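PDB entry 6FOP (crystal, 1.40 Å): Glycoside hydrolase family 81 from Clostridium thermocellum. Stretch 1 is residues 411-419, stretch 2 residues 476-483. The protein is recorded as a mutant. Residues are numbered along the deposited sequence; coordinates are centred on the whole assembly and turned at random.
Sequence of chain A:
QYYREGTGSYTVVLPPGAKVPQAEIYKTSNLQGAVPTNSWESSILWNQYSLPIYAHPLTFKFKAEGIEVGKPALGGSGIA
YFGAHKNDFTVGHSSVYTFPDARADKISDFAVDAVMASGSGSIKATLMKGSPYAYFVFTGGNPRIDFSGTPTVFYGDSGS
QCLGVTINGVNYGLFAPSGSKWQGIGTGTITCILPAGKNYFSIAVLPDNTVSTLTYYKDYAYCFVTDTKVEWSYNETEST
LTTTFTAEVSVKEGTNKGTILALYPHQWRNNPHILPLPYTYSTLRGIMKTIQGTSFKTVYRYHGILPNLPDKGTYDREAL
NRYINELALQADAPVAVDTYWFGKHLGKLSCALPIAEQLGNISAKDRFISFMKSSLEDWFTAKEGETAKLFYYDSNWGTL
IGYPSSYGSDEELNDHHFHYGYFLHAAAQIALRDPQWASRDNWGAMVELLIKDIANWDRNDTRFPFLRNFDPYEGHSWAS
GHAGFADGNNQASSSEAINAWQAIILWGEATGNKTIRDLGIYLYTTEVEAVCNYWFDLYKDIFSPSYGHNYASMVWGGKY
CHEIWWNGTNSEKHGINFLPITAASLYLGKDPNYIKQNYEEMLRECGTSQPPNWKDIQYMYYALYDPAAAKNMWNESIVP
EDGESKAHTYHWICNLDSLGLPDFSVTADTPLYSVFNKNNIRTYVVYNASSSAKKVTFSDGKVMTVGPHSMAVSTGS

Stretch 1 411-419: EELNDHHFH
Stretch 2 476-483: HSWASGHA

What ties the two stretches together most firmly? At one end, the ring of His 482 (chi1 51°, p; chi2 74°) donates from NE2 to Glu 412 OE1 at 2.8 Å, almost perfectly straight at 178°, with the carboxylate oxygen near the plane of the ring, at its edge. Glu 412 reaches it with chi1 m, chi2 t and chi3 57°. Further along, the backbone N of Asp 415 donates to Ala 479 O at 2.9 Å. Between these, Gly 481 N gives its hydrogen to Asn 414 OD1 at 3.2 Å, so a side chain supplies the acceptor for a main-chain amide.

How is the polar end kept in order? Asn 414 (chi1 m, chi2 -25°) turns its amide so that ND2 makes a weak 3.2 Å bond to Glu 412 OE1, while OD1 serves the other stretch. Water 1 donates to Asn 414 OD1 at 2.8 Å and, weakly, to Glu 412 OE1 at 3.3 Å, and it also bonds Ser 480 OG at 2.7 Å. Ser 480 OG, on a t rotamer, accepts from Ala 483 N at 2.9 Å, bracing the turn that carries His 482.

What course do the backbones follow? They run antiparallel: CA of Leu 413 lies 4.5 Å from CA of Gly 481, Asn 414 CA 4.8 Å from Ser 480 CA, and Asp 415 CA 4.8 Å from Ala 479 CA. Stretch 1 is irregular through Asp 415, with positive phi at Leu 413 (52/36) and Asp 415 (70/21), then enters a helix at His 416, where phi stays between -61 and -67 and psi runs from -35 at His 416 to -53 at His 419. In stretch 2, Trp 478 is extended (-128/136), Ala 479 bends (-86/-38), Ser 480 extends again (-81/131) and Gly 481 turns back (-63/-34). Such closeness needs the glycine: Gly 481 CA sits 3.0 Å from Glu 412 O in a CA-H...O contact, and an ideal CB would fall 1.8 Å from Glu 412 O and 2.9 Å from Leu 413 CB.

Where does packing take over from bonding? Around Ala 479, whose CB lies 4.0 Å from CE2 of Phe 418 (chi1 m, chi2 -24°), an apolar contact, and 3.3 Å from OD1 of Asp 415 (chi1 m, chi2 -4°). Asn 414 CA adds a CA-H...O contact to Ala 479 O at 3.3 Å. The CA-to-CB bond of His 417 points toward stretch 2, and chi1 62° (p) and chi2 -29° set its CD2 3.5 Å from Ser 477 CB and its CE1 3.8 Å from Trp 478 O. Trp 478 directs its own CB away from stretch 1.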

# COMPACT_ATOMS: atom_id res chain seq x y z
N GLU A 411 9.95 -16.44 -6.20
CA GLU A 411 9.95 -17.36 -5.07
C GLU A 411 9.33 -16.77 -3.82
O GLU A 411 8.84 -17.51 -2.96
CB GLU A 411 11.37 -17.77 -4.69
CG GLU A 411 12.04 -18.62 -5.71
CD GLU A 411 13.33 -19.18 -5.17
OE1 GLU A 411 14.33 -18.41 -5.10
OE2 GLU A 411 13.30 -20.36 -4.77
N GLU A 412 9.34 -15.44 -3.71
CA GLU A 412 8.83 -14.75 -2.52
C GLU A 412 7.58 -13.93 -2.78
O GLU A 412 7.04 -13.30 -1.86
CB GLU A 412 9.93 -13.86 -1.97
CG GLU A 412 11.15 -14.60 -1.48
CD GLU A 412 12.23 -13.65 -1.04
OE1 GLU A 412 11.96 -12.81 -0.16
OE2 GLU A 412 13.35 -13.71 -1.57
N LEU A 413 7.14 -13.89 -4.05
CA LEU A 413 6.04 -13.02 -4.45
C LEU A 413 6.25 -11.58 -4.02
O LEU A 413 5.31 -10.83 -3.70
CB LEU A 413 4.67 -13.60 -4.01
CG LEU A 413 4.34 -14.92 -4.68
CD1 LEU A 413 2.95 -15.38 -4.24
CD2 LEU A 413 4.46 -14.93 -6.22
N ASN A 414 7.51 -11.15 -4.07
CA ASN A 414 7.80 -9.75 -3.76
C ASN A 414 7.42 -8.81 -4.91
O ASN A 414 7.58 -9.15 -6.08
CB ASN A 414 9.28 -9.53 -3.51
CG ASN A 414 9.81 -10.22 -2.27
OD1 ASN A 414 9.08 -10.50 -1.32
ND2 ASN A 414 11.11 -10.52 -2.29
N ASP A 415 6.92 -7.63 -4.56
CA ASP A 415 7.09 -6.47 -5.44
C ASP A 415 6.28 -6.49 -6.74
O ASP A 415 6.63 -5.76 -7.68
CB ASP A 415 8.57 -6.24 -5.82
CG ASP A 415 9.49 -6.01 -4.63
OD1 ASP A 415 9.00 -5.94 -3.50
OD2 ASP A 415 10.72 -5.93 -4.84
N HIS A 416 5.21 -7.27 -6.86
CA HIS A 416 4.56 -7.31 -8.17
C HIS A 416 4.02 -5.94 -8.58
O HIS A 416 3.97 -5.63 -9.78
CB HIS A 416 3.45 -8.36 -8.24
CG HIS A 416 3.96 -9.76 -8.29
ND1 HIS A 416 3.16 -10.82 -8.67
CD2 HIS A 416 5.17 -10.29 -8.00
CE1 HIS A 416 3.88 -11.94 -8.64
NE2 HIS A 416 5.10 -11.64 -8.23
N HIS A 417 3.53 -5.17 -7.62
CA HIS A 417 3.04 -3.83 -7.92
C HIS A 417 4.15 -2.93 -8.50
O HIS A 417 3.91 -2.21 -9.47
CB HIS A 417 2.29 -3.19 -6.73
CG HIS A 417 3.12 -2.99 -5.48
ND1 HIS A 417 4.19 -3.78 -5.14
CD2 HIS A 417 3.00 -2.07 -4.50
CE1 HIS A 417 4.70 -3.35 -3.99
NE2 HIS A 417 3.99 -2.31 -3.59
N PHE A 418 5.36 -3.02 -7.92
CA PHE A 418 6.48 -2.22 -8.42
C PHE A 418 6.79 -2.63 -9.86
O PHE A 418 7.01 -1.76 -10.74
CB PHE A 418 7.74 -2.45 -7.60
CG PHE A 418 7.64 -2.08 -6.13
CD1 PHE A 418 6.73 -1.16 -5.65
CD2 PHE A 418 8.55 -2.63 -5.24
CE1 PHE A 418 6.75 -0.78 -4.32
CE2 PHE A 418 8.54 -2.29 -3.91
CZ PHE A 418 7.64 -1.36 -3.46
N HIS A 419 6.91 -3.92 -10.12
CA HIS A 419 7.30 -4.37 -11.45
C HIS A 419 6.21 -4.05 -12.46
O HIS A 419 6.46 -3.48 -13.53
CB HIS A 419 7.52 -5.88 -11.51
CG HIS A 419 8.70 -6.42 -10.79
ND1 HIS A 419 9.12 -6.05 -9.53
CD2 HIS A 419 9.50 -7.44 -11.16
CE1 HIS A 419 10.15 -6.82 -9.18
NE2 HIS A 419 10.39 -7.67 -10.14
N HIS A 476 -1.67 1.75 2.58
CA HIS A 476 -0.53 1.72 1.71
C HIS A 476 -0.26 0.29 1.30
O HIS A 476 -0.88 -0.65 1.84
CB HIS A 476 0.72 2.33 2.38
CG HIS A 476 1.20 1.54 3.55
ND1 HIS A 476 1.99 0.42 3.40
CD2 HIS A 476 0.91 1.64 4.86
CE1 HIS A 476 2.16 -0.14 4.60
NE2 HIS A 476 1.54 0.60 5.49
N SER A 477 0.72 0.09 0.44
CA SER A 477 1.09 -1.19 -0.05
C SER A 477 2.22 -1.86 0.71
O SER A 477 2.95 -1.20 1.49
CB SER A 477 1.38 -1.09 -1.54
OG SER A 477 0.25 -0.62 -2.24
N TRP A 478 2.37 -3.16 0.45
CA TRP A 478 3.40 -3.97 1.07
C TRP A 478 4.19 -4.72 0.00
O TRP A 478 3.62 -5.29 -0.95
CB TRP A 478 2.79 -4.99 2.01
CG TRP A 478 2.16 -4.47 3.26
CD1 TRP A 478 0.86 -4.65 3.63
CD2 TRP A 478 2.79 -3.81 4.37
NE1 TRP A 478 0.62 -4.11 4.87
CE2 TRP A 478 1.79 -3.60 5.35
CE3 TRP A 478 4.08 -3.33 4.61
CZ2 TRP A 478 2.06 -3.02 6.57
CZ3 TRP A 478 4.35 -2.75 5.84
CH2 TRP A 478 3.32 -2.58 6.79
N ALA A 479 5.50 -4.72 0.19
CA ALA A 479 6.42 -5.31 -0.78
C ALA A 479 6.65 -6.80 -0.62
O ALA A 479 6.78 -7.51 -1.62
CB ALA A 479 7.75 -4.58 -0.75
N SER A 480 6.73 -7.29 0.63
CA SER A 480 7.12 -8.70 0.85
C SER A 480 5.92 -9.61 0.64
O SER A 480 4.87 -9.39 1.21
CB SER A 480 7.64 -8.88 2.27
OG SER A 480 8.00 -10.23 2.52
N GLY A 481 6.10 -10.67 -0.15
CA GLY A 481 5.03 -11.66 -0.29
C GLY A 481 4.67 -12.37 1.01
O GLY A 481 3.50 -12.69 1.22
N HIS A 482 5.68 -12.58 1.85
CA HIS A 482 5.60 -13.47 3.00
C HIS A 482 5.69 -12.80 4.36
O HIS A 482 5.29 -13.43 5.36
CB HIS A 482 6.66 -14.57 2.87
CG HIS A 482 8.03 -14.06 2.60
ND1 HIS A 482 8.81 -13.46 3.56
CD2 HIS A 482 8.73 -13.97 1.46
CE1 HIS A 482 9.95 -13.08 3.04
NE2 HIS A 482 9.92 -13.36 1.75
N ALA A 483 6.25 -11.59 4.46
CA ALA A 483 6.39 -10.90 5.76
C ALA A 483 7.20 -11.72 6.77
O ALA A 483 7.00 -11.66 7.99
CB ALA A 483 5.05 -10.50 6.33
O HOH W 1 10.35 -10.18 1.14